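Local coordinates for thioesterase superfamily protein (Sulfolobus solfataricus, PDB 2GF6), which binds coenzyme A and, as a putative thioesterase of the hot-dog superfamily, probably hydrolyses fatty acyl-CoA, at residues S63-R69 with E102-Y108; K89-F95 with G107-A113. All blocks are in the same frame, centred on the assembly; numbering follows the deposited sequence.

Contacts 1 and 2 lie on opposite edges of strand 102-115, which pairs antiparallel with strand 56-67 in contact 1 and with strand 90-99 in contact 2. Their centres are about 15 Å apart, they share Gly107 and Tyr108, and they touch directly where Glu106 CB lies 3.8 Å from Phe95 O. Each meets a different coenzyme A. In contact 1 the pantetheine arm is bonded by the carbonyls of Tyr67 and His68; in contact 2 the adenine lies on Ile110 and Ile112, with Thr90 beside the ribose. Each coenzyme A also bonds to the second subunit, so the two contacts supply different sides of equivalent pockets built between subunits.

Contact 1. Residues S63-R69 with E102-Y108; sequences SHAIYHR and ELTTEGY. With COA (coenzyme A), chain F.
His68 is hydrogen-bonded to Glu106 across 63-69 and 102-108. Following the His68 side chain outward, CB lies 3.4 Å from Thr104 O, the carbonyl oxygen that accepts from the backbone N of both His68 and Arg69. CG sits opposite the carbonyl carbon (chi1 -67°), which turns the imidazole toward Leu103 and Glu106. There CD2 touches Leu103 CD2 at 3.7 Å, and Ile66 CG2 lies over one ring face near its rim. At the tip, NE2 donates to Glu106 OE2 over 2.7 Å; the N-H...O angle of 171° and an acceptor nearly in the ring plane mark a straight bond, received on the anti lone pair. Replacing His68 with an alanine is likely to leave that carboxylate oxygen without its donor and the Glu106 side chain freer to turn. Beside this pair, Thr104 and Thr105 both face Val97 of strand 90-99, a classic beta bulge in the hot-dog sheet, and their OG1 atoms are hydrogen-bonded to each other at 2.7 Å. Farther along, His64 CB stands over the Tyr108 ring, 3.6 Å from its centroid, while His64 NE2 bonds to Glu62 of the second subunit and Tyr108 OH to Glu62 of its own chain. In this chain coenzyme A bonds to backbone carbonyls: its N8P donates to Tyr67 O at 2.9 Å and its OAP to His68 O at 2.8 Å, with the thiol sulfur over a face of the Tyr67 ring.

Contact 2. Residues K89-F95 with G107-A113; sequences KTIKFEF and GYVIQIA. With COA (coenzyme A), chain E.
Ile91 O is gripped twice from across the hairpin: Gln111 N donates to it over 2.8 Å with an N-H...O angle of 167°, and the CA-H of Ile110 approaches it with CA at 3.4 Å. The same pattern of amide bonds reinforced by CA-H contacts runs along the two strands, as at Val109 O, which receives Phe93 N and faces Lys92 CA. On the face that carries Thr90, Lys92 and Ile110, Lys92 is fully extended, with CG opposite its backbone N (chi1 177°), and so reaches along the sheet to Tyr108. Its CE packs over the tyrosine ring, 3.9 Å from the centroid, and NZ makes an off-centre cation-pi contact at 4.8 Å from the same point. On the reverse face the Phe95 ring (chi1 66°) folds over Gly107, whose CA lies 3.9 Å from the ring centroid; a CB at Gly107 would collide with Phe95 CZ. Phe93 CE2 meets Gln111 OE1 obliquely on this side, and that oxygen is hydrogen-bonded to Tyr49. Phe93 and Val109 continue inward to pack on helix 26-45. Back on the Thr90 face, Thr90 CG2 touches Ile110 CG2 at 3.6 Å, while Thr90 and Ile112 lie alongside each other. These residues form a bed for coenzyme A: Ile110 CD1 is 3.5 Å from adenine N1A, and Ile112 CD1 is 3.6 Å from C8A. A curved antiparallel sheet with one face against a long central helix is the hallmark of the hot-dog fold, and here its other face holds the adenine.

Contact 1. Residues S63-R69 with E102-Y108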
loop_
_atom_site.group_PDB
_atom_site.type_symbol
_atom_site.label_atom_id
_atom_site.label_comp_id
_atom_site.label_asym_id
_atom_site.label_seq_id
_atom_site.Cartn_x
_atom_site.Cartn_y
_atom_site.Cartn_z
ATOM N N SER A 63 -11.534 -8.296 -11.900
ATOM C CA SER A 63 -11.925 -6.981 -11.394
ATOM C C SER A 63 -12.130 -6.007 -12.529
ATOM O O SER A 63 -11.482 -6.090 -13.539
ATOM C CB SER A 63 -10.918 -6.418 -10.377
ATOM O OG SER A 63 -9.587 -6.430 -10.885
ATOM N N HIS A 64 -13.078 -5.105 -12.339
ATOM C CA HIS A 64 -13.366 -4.083 -13.287
ATOM C C HIS A 64 -13.847 -2.816 -12.606
ATOM O O HIS A 64 -14.643 -2.890 -11.676
ATOM C CB HIS A 64 -14.450 -4.557 -14.225
ATOM C CG HIS A 64 -14.722 -3.595 -15.333
ATOM N ND1 HIS A 64 -15.900 -2.889 -15.427
ATOM C CD2 HIS A 64 -13.931 -3.147 -16.333
ATOM C CE1 HIS A 64 -15.852 -2.104 -16.488
ATOM N NE2 HIS A 64 -14.658 -2.220 -17.041
ATOM N N ALA A 65 -13.395 -1.664 -13.105
ATOM C CA ALA A 65 -13.864 -0.354 -12.639
ATOM C C ALA A 65 -13.813 0.729 -13.736
ATOM O O ALA A 65 -12.958 0.701 -14.607
ATOM C CB ALA A 65 -13.057 0.121 -11.387
ATOM N N ILE A 66 -14.749 1.660 -13.651
ATOM C CA ILE A 66 -14.797 2.878 -14.453
ATOM C C ILE A 66 -14.792 4.059 -13.463
ATOM O O ILE A 66 -15.584 4.100 -12.525
ATOM C CB ILE A 66 -16.071 2.926 -15.331
ATOM C CG1 ILE A 66 -16.027 1.832 -16.398
ATOM C CG2 ILE A 66 -16.236 4.283 -16.035
ATOM C CD1 ILE A 66 -17.430 1.493 -17.007
ATOM N N TYR A 67 -13.897 5.019 -13.693
ATOM C CA TYR A 67 -13.682 6.129 -12.795
ATOM C C TYR A 67 -14.188 7.383 -13.476
ATOM O O TYR A 67 -13.488 7.972 -14.291
ATOM C CB TYR A 67 -12.199 6.253 -12.480
ATOM C CG TYR A 67 -11.570 4.950 -12.039
ATOM C CD1 TYR A 67 -11.057 4.058 -12.963
ATOM C CD2 TYR A 67 -11.486 4.611 -10.697
ATOM C CE1 TYR A 67 -10.478 2.859 -12.571
ATOM C CE2 TYR A 67 -10.906 3.382 -10.280
ATOM C CZ TYR A 67 -10.392 2.526 -11.222
ATOM O OH TYR A 67 -9.815 1.319 -10.845
ATOM N N HIS A 68 -15.423 7.770 -13.161
ATOM C CA HIS A 68 -16.067 8.894 -13.824
ATOM C C HIS A 68 -15.545 10.191 -13.273
ATOM O O HIS A 68 -15.445 11.201 -13.984
ATOM C CB HIS A 68 -17.579 8.875 -13.585
ATOM C CG HIS A 68 -18.289 7.731 -14.222
ATOM N ND1 HIS A 68 -18.550 7.685 -15.574
ATOM C CD2 HIS A 68 -18.857 6.623 -13.688
ATOM C CE1 HIS A 68 -19.221 6.581 -15.851
ATOM N NE2 HIS A 68 -19.421 5.920 -14.723
ATOM N N ARG A 69 -15.306 10.199 -11.972
ATOM C CA ARG A 69 -14.909 11.420 -11.316
ATOM C C ARG A 69 -13.887 11.080 -10.282
ATOM O O ARG A 69 -13.932 9.980 -9.703
ATOM C CB ARG A 69 -16.101 12.073 -10.637
ATOM C CG ARG A 69 -17.120 12.677 -11.582
ATOM C CD ARG A 69 -18.332 13.151 -10.786
ATOM N NE ARG A 69 -19.579 12.953 -11.529
ATOM C CZ ARG A 69 -20.491 13.894 -11.796
ATOM N NH1 ARG A 69 -20.350 15.149 -11.373
ATOM N NH2 ARG A 69 -21.577 13.565 -12.498
ATOM N N GLU A 102 -23.463 12.179 -5.948
ATOM C CA GLU A 102 -23.192 12.023 -7.391
ATOM C C GLU A 102 -22.263 10.823 -7.666
ATOM O O GLU A 102 -21.342 10.540 -6.875
ATOM C CB GLU A 102 -22.598 13.320 -7.953
ATOM C CG GLU A 102 -23.593 14.489 -8.008
ATOM C CD GLU A 102 -24.641 14.372 -9.149
ATOM O OE1 GLU A 102 -24.456 13.516 -10.051
ATOM O OE2 GLU A 102 -25.645 15.137 -9.153
ATOM N N LEU A 103 -22.499 10.125 -8.781
ATOM C CA LEU A 103 -21.752 8.905 -9.117
ATOM C C LEU A 103 -20.353 9.269 -9.522
ATOM O O LEU A 103 -20.174 10.056 -10.435
ATOM C CB LEU A 103 -22.404 8.162 -10.271
ATOM C CG LEU A 103 -21.718 6.906 -10.795
ATOM C CD1 LEU A 103 -21.919 5.722 -9.846
ATOM C CD2 LEU A 103 -22.243 6.572 -12.158
ATOM N N THR A 104 -19.371 8.702 -8.830
ATOM C CA THR A 104 -17.976 8.910 -9.130
ATOM C C THR A 104 -17.330 7.695 -9.744
ATOM O O THR A 104 -16.436 7.846 -10.559
ATOM C CB THR A 104 -17.128 9.254 -7.879
ATOM O OG1 THR A 104 -17.109 8.122 -6.982
ATOM C CG2 THR A 104 -17.636 10.532 -7.204
ATOM N N THR A 105 -17.788 6.505 -9.379
ATOM C CA THR A 105 -17.096 5.281 -9.733
ATOM C C THR A 105 -18.089 4.154 -9.797
ATOM O O THR A 105 -19.026 4.131 -9.009
ATOM C CB THR A 105 -16.090 4.909 -8.633
ATOM O OG1 THR A 105 -15.571 6.099 -7.998
ATOM C CG2 THR A 105 -14.967 3.987 -9.153
ATOM N N GLU A 106 -17.886 3.213 -10.719
ATOM C CA GLU A 106 -18.624 1.935 -10.708
ATOM C C GLU A 106 -17.751 0.744 -11.121
ATOM O O GLU A 106 -16.784 0.898 -11.860
ATOM C CB GLU A 106 -19.842 2.014 -11.614
ATOM C CG GLU A 106 -19.535 2.439 -13.027
ATOM C CD GLU A 106 -20.793 2.630 -13.820
ATOM O OE1 GLU A 106 -21.618 1.686 -13.826
ATOM O OE2 GLU A 106 -20.961 3.709 -14.422
ATOM N N GLY A 107 -18.093 -0.448 -10.653
ATOM C CA GLY A 107 -17.274 -1.612 -10.947
ATOM C C GLY A 107 -17.809 -2.905 -10.410
ATOM O O GLY A 107 -18.942 -2.971 -9.974
ATOM N N TYR A 108 -16.975 -3.941 -10.460
ATOM C CA TYR A 108 -17.311 -5.195 -9.831
ATOM C C TYR A 108 -16.041 -5.934 -9.550
ATOM O O TYR A 108 -15.024 -5.671 -10.167
ATOM C CB TYR A 108 -18.225 -6.032 -10.731
ATOM C CG TYR A 108 -17.628 -6.458 -12.055
ATOM C CD1 TYR A 108 -16.672 -7.503 -12.131
ATOM C CD2 TYR A 108 -18.006 -5.834 -13.249
ATOM C CE1 TYR A 108 -16.122 -7.889 -13.365
ATOM C CE2 TYR A 108 -17.456 -6.215 -14.472
ATOM C CZ TYR A 108 -16.523 -7.236 -14.516
ATOM O OH TYR A 108 -16.004 -7.578 -15.704
HETATM N N1A COA F . -12.821 3.948 -22.487
HETATM C C2A COA F . -12.578 4.471 -23.748
HETATM N N3A COA F . -12.602 5.838 -23.953
HETATM C C4A COA F . -12.872 6.670 -22.927
HETATM C C5A COA F . -13.128 6.175 -21.656
HETATM C C6A COA F . -13.098 4.807 -21.432
HETATM N N6A COA F . -13.322 4.344 -20.205
HETATM N N7A COA F . -13.370 7.217 -20.837
HETATM C C8A COA F . -13.271 8.352 -21.550
HETATM N N9A COA F . -12.968 8.030 -22.849
HETATM C C1B COA F . -12.887 8.953 -24.005
HETATM C C2B COA F . -14.133 9.819 -24.144
HETATM O O2B COA F . -15.098 9.241 -24.979
HETATM C C3B COA F . -13.561 11.084 -24.726
HETATM O O3B COA F . -13.368 10.930 -26.104
HETATM P P3B COA F . -14.106 11.955 -27.093
HETATM O O7A COA F . -13.766 11.532 -28.503
HETATM O O8A COA F . -13.619 13.379 -26.814
HETATM O O9A COA F . -15.598 11.783 -26.859
HETATM C C4B COA F . -12.204 11.200 -24.074
HETATM O O4B COA F . -11.799 9.857 -23.876
HETATM C C5B COA F . -12.275 11.933 -22.742
HETATM O O5B COA F . -13.471 11.641 -22.054
HETATM P P1A COA F . -14.330 12.832 -21.394
HETATM O O1A COA F . -15.412 12.271 -20.494
HETATM O O2A COA F . -14.933 13.713 -22.455
HETATM O O3A COA F . -13.222 13.572 -20.473
HETATM P P2A COA F . -13.520 14.825 -19.491
HETATM O O4A COA F . -14.987 14.930 -19.186
HETATM O O5A COA F . -12.921 16.083 -20.104
HETATM O O6A COA F . -12.737 14.488 -18.136
HETATM C CBP COA F . -12.112 13.168 -16.340
HETATM C CCP COA F . -12.357 13.173 -17.835
HETATM C CDP COA F . -13.217 13.954 -15.617
HETATM C CEP COA F . -10.756 13.834 -16.107
HETATM C CAP COA F . -12.199 11.721 -15.864
HETATM O OAP COA F . -13.525 11.265 -15.980
HETATM C C9P COA F . -11.779 11.548 -14.433
HETATM O O9P COA F . -11.343 12.607 -13.645
HETATM N N8P COA F . -11.830 10.318 -13.988
HETATM C C7P COA F . -11.434 10.019 -12.640
HETATM C C6P COA F . -9.959 9.715 -12.631
HETATM C C5P COA F . -9.654 8.971 -11.372
HETATM O O5P COA F . -9.945 9.447 -10.268
HETATM N N4P COA F . -9.117 7.793 -11.578
HETATM C C3P COA F . -7.842 7.432 -11.051
HETATM C C2P COA F . -8.030 6.656 -9.774
HETATM S S1P COA F . -7.580 4.919 -9.893
HETATM O O HOH W 1 -13.589 7.518 -9.237
#

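Contact 2. Residues K89-F95 with G107-A113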
loop_
_atom_site.group_PDB
_atom_site.type_symbol
_atom_site.label_atom_id
_atom_site.label_comp_id
_atom_site.label_asym_id
_atom_site.label_seq_id
_atom_site.Cartn_x
_atom_site.Cartn_y
_atom_site.Cartn_z
ATOM N N LYS A 89 -20.622 -21.333 -6.395
ATOM C CA LYS A 89 -19.310 -21.006 -5.880
ATOM C C LYS A 89 -18.724 -19.653 -6.220
ATOM O O LYS A 89 -17.662 -19.333 -5.699
ATOM C CB LYS A 89 -18.307 -22.089 -6.301
ATOM C CG LYS A 89 -18.118 -22.268 -7.764
ATOM C CD LYS A 89 -17.074 -23.345 -8.062
ATOM C CE LYS A 89 -17.507 -24.719 -7.643
ATOM N NZ LYS A 89 -16.517 -25.766 -8.114
ATOM N N THR A 90 -19.409 -18.864 -7.050
ATOM C CA THR A 90 -18.900 -17.578 -7.526
ATOM C C THR A 90 -19.934 -16.459 -7.304
ATOM O O THR A 90 -21.139 -16.662 -7.502
ATOM C CB THR A 90 -18.629 -17.659 -9.009
ATOM O OG1 THR A 90 -17.643 -18.662 -9.245
ATOM C CG2 THR A 90 -18.121 -16.376 -9.492
ATOM N N ILE A 91 -19.448 -15.299 -6.874
ATOM C CA ILE A 91 -20.287 -14.116 -6.666
ATOM C C ILE A 91 -19.665 -12.948 -7.380
ATOM O O ILE A 91 -18.459 -12.827 -7.369
ATOM C CB ILE A 91 -20.331 -13.733 -5.185
ATOM C CG1 ILE A 91 -20.919 -14.880 -4.368
ATOM C CG2 ILE A 91 -21.192 -12.462 -4.969
ATOM C CD1 ILE A 91 -20.692 -14.735 -2.877
ATOM N N LYS A 92 -20.492 -12.095 -7.979
ATOM C CA LYS A 92 -20.065 -10.870 -8.595
ATOM C C LYS A 92 -20.559 -9.740 -7.711
ATOM O O LYS A 92 -21.755 -9.535 -7.588
ATOM C CB LYS A 92 -20.678 -10.721 -9.973
ATOM C CG LYS A 92 -20.370 -9.439 -10.685
ATOM C CD LYS A 92 -21.012 -9.489 -12.061
ATOM C CE LYS A 92 -20.646 -8.287 -12.897
ATOM N NZ LYS A 92 -21.616 -8.196 -14.007
ATOM N N PHE A 93 -19.622 -9.038 -7.082
ATOM C CA PHE A 93 -19.927 -7.954 -6.196
ATOM C C PHE A 93 -19.838 -6.700 -7.019
ATOM O O PHE A 93 -18.748 -6.215 -7.241
ATOM C CB PHE A 93 -18.905 -7.910 -5.056
ATOM C CG PHE A 93 -19.108 -8.973 -4.014
ATOM C CD1 PHE A 93 -20.186 -8.904 -3.148
ATOM C CD2 PHE A 93 -18.220 -10.041 -3.885
ATOM C CE1 PHE A 93 -20.378 -9.870 -2.168
ATOM C CE2 PHE A 93 -18.416 -11.008 -2.906
ATOM C CZ PHE A 93 -19.496 -10.925 -2.052
ATOM N N GLU A 94 -20.979 -6.229 -7.521
ATOM C CA GLU A 94 -21.081 -4.952 -8.258
ATOM C C GLU A 94 -21.123 -3.800 -7.258
ATOM O O GLU A 94 -21.734 -3.938 -6.206
ATOM C CB GLU A 94 -22.354 -4.913 -9.088
ATOM C CG GLU A 94 -22.590 -6.111 -10.015
ATOM C CD GLU A 94 -23.836 -5.942 -10.922
ATOM O OE1 GLU A 94 -24.861 -5.356 -10.496
ATOM O OE2 GLU A 94 -23.800 -6.428 -12.069
ATOM N N PHE A 95 -20.500 -2.665 -7.579
ATOM C CA PHE A 95 -20.476 -1.540 -6.651
ATOM C C PHE A 95 -20.512 -0.198 -7.362
ATOM O O PHE A 95 -20.072 -0.097 -8.505
ATOM C CB PHE A 95 -19.252 -1.608 -5.733
ATOM C CG PHE A 95 -17.937 -1.438 -6.448
ATOM C CD1 PHE A 95 -17.462 -0.162 -6.779
ATOM C CD2 PHE A 95 -17.142 -2.550 -6.773
ATOM C CE1 PHE A 95 -16.242 0.005 -7.438
ATOM C CE2 PHE A 95 -15.911 -2.378 -7.437
ATOM C CZ PHE A 95 -15.470 -1.091 -7.766
ATOM N N GLY A 107 -18.093 -0.448 -10.653
ATOM C CA GLY A 107 -17.274 -1.612 -10.947
ATOM C C GLY A 107 -17.809 -2.905 -10.410
ATOM O O GLY A 107 -18.942 -2.971 -9.974
ATOM N N TYR A 108 -16.975 -3.941 -10.460
ATOM C CA TYR A 108 -17.311 -5.195 -9.831
ATOM C C TYR A 108 -16.041 -5.934 -9.550
ATOM O O TYR A 108 -15.024 -5.671 -10.167
ATOM C CB TYR A 108 -18.225 -6.032 -10.731
ATOM C CG TYR A 108 -17.628 -6.458 -12.055
ATOM C CD1 TYR A 108 -16.672 -7.503 -12.131
ATOM C CD2 TYR A 108 -18.006 -5.834 -13.249
ATOM C CE1 TYR A 108 -16.122 -7.889 -13.365
ATOM C CE2 TYR A 108 -17.456 -6.215 -14.472
ATOM C CZ TYR A 108 -16.523 -7.236 -14.516
ATOM O OH TYR A 108 -16.004 -7.578 -15.704
ATOM N N VAL A 109 -16.085 -6.826 -8.575
ATOM C CA VAL A 109 -15.077 -7.877 -8.449
ATOM C C VAL A 109 -15.858 -9.165 -8.406
ATOM O O VAL A 109 -16.948 -9.238 -7.856
ATOM C CB VAL A 109 -14.163 -7.780 -7.167
ATOM C CG1 VAL A 109 -13.613 -6.401 -7.024
ATOM C CG2 VAL A 109 -14.890 -8.118 -5.932
ATOM N N ILE A 110 -15.271 -10.182 -8.986
ATOM C CA ILE A 110 -15.815 -11.489 -8.966
ATOM C C ILE A 110 -14.981 -12.348 -8.046
ATOM O O ILE A 110 -13.774 -12.459 -8.182
ATOM C CB ILE A 110 -15.867 -12.020 -10.376
ATOM C CG1 ILE A 110 -16.919 -11.204 -11.139
ATOM C CG2 ILE A 110 -16.077 -13.540 -10.365
ATOM C CD1 ILE A 110 -17.188 -11.640 -12.505
ATOM N N GLN A 111 -15.659 -12.977 -7.098
ATOM C CA GLN A 111 -14.998 -13.799 -6.125
ATOM C C GLN A 111 -15.448 -15.227 -6.177
ATOM O O GLN A 111 -16.610 -15.515 -6.420
ATOM C CB GLN A 111 -15.163 -13.194 -4.733
ATOM C CG GLN A 111 -14.237 -12.023 -4.626
ATOM C CD GLN A 111 -13.977 -11.608 -3.240
ATOM O OE1 GLN A 111 -14.829 -10.969 -2.614
ATOM N NE2 GLN A 111 -12.783 -11.917 -2.740
ATOM N N ILE A 112 -14.485 -16.115 -5.972
ATOM C CA ILE A 112 -14.706 -17.538 -6.050
ATOM C C ILE A 112 -14.309 -18.141 -4.722
ATOM O O ILE A 112 -13.278 -17.797 -4.168
ATOM C CB ILE A 112 -13.896 -18.159 -7.231
ATOM C CG1 ILE A 112 -14.225 -17.448 -8.549
ATOM C CG2 ILE A 112 -14.164 -19.648 -7.386
ATOM C CD1 ILE A 112 -13.414 -17.960 -9.706
ATOM N N ALA A 113 -15.169 -19.028 -4.210
ATOM C CA ALA A 113 -14.894 -19.825 -3.046
ATOM C C ALA A 113 -13.914 -20.957 -3.419
ATOM O O ALA A 113 -14.078 -21.626 -4.449
ATOM C CB ALA A 113 -16.201 -20.382 -2.488
HETATM N N1A COA E . -16.411 -14.715 -13.933
HETATM C C2A COA E . -17.404 -15.648 -13.657
HETATM N N3A COA E . -17.061 -16.958 -13.375
HETATM C C4A COA E . -15.751 -17.301 -13.378
HETATM C C5A COA E . -14.753 -16.373 -13.654
HETATM C C6A COA E . -15.081 -15.067 -13.928
HETATM N N6A COA E . -14.131 -14.254 -14.405
HETATM N N7A COA E . -13.560 -17.000 -13.573
HETATM C C8A COA E . -13.775 -18.299 -13.237
HETATM N N9A COA E . -15.129 -18.486 -13.135
HETATM C C1B COA E . -15.873 -19.732 -12.954
HETATM C C2B COA E . -15.579 -20.804 -13.968
HETATM O O2B COA E . -16.328 -20.646 -15.140
HETATM C C3B COA E . -16.033 -22.030 -13.227
HETATM O O3B COA E . -17.436 -22.144 -13.439
HETATM P P3B COA E . -18.270 -23.524 -13.321
HETATM O O7A COA E . -19.104 -23.439 -12.053
HETATM O O8A COA E . -17.396 -24.760 -13.266
HETATM O O9A COA E . -19.210 -23.572 -14.497
HETATM C C4B COA E . -15.733 -21.709 -11.767
HETATM O O4B COA E . -15.533 -20.308 -11.723
HETATM C C5B COA E . -14.491 -22.384 -11.243
HETATM O O5B COA E . -13.410 -21.937 -12.007
HETATM P P1A COA E . -12.299 -22.934 -12.591
HETATM O O1A COA E . -11.739 -22.461 -13.895
HETATM O O2A COA E . -12.806 -24.339 -12.651
HETATM O O3A COA E . -11.135 -22.706 -11.510
HETATM P P2A COA E . -10.473 -23.728 -10.477
HETATM O O4A COA E . -9.468 -24.679 -11.053
HETATM O O5A COA E . -11.433 -24.452 -9.572
HETATM O O6A COA E . -9.667 -22.658 -9.620
HETATM C CBP COA E . -8.605 -20.687 -9.178
HETATM C CCP COA E . -9.900 -21.266 -9.708
HETATM C CDP COA E . -7.458 -21.567 -9.695
HETATM C CEP COA E . -8.686 -20.741 -7.660
HETATM C CAP COA E . -8.404 -19.277 -9.703
HETATM O OAP COA E . -8.291 -19.258 -11.111
HETATM C C9P COA E . -7.176 -18.618 -9.175
HETATM O O9P COA E . -6.293 -19.212 -8.252
HETATM N N8P COA E . -6.991 -17.416 -9.645
HETATM C C7P COA E . -5.989 -16.592 -9.018
HETATM C C6P COA E . -6.706 -15.479 -8.306
HETATM C C5P COA E . -5.732 -14.473 -7.784
HETATM O O5P COA E . -4.501 -14.672 -7.693
HETATM N N4P COA E . -6.353 -13.363 -7.456
HETATM C C3P COA E . -5.594 -12.156 -7.310
HETATM C C2P COA E . -6.526 -10.991 -7.146
HETATM S S1P COA E . -5.540 -9.566 -6.882
#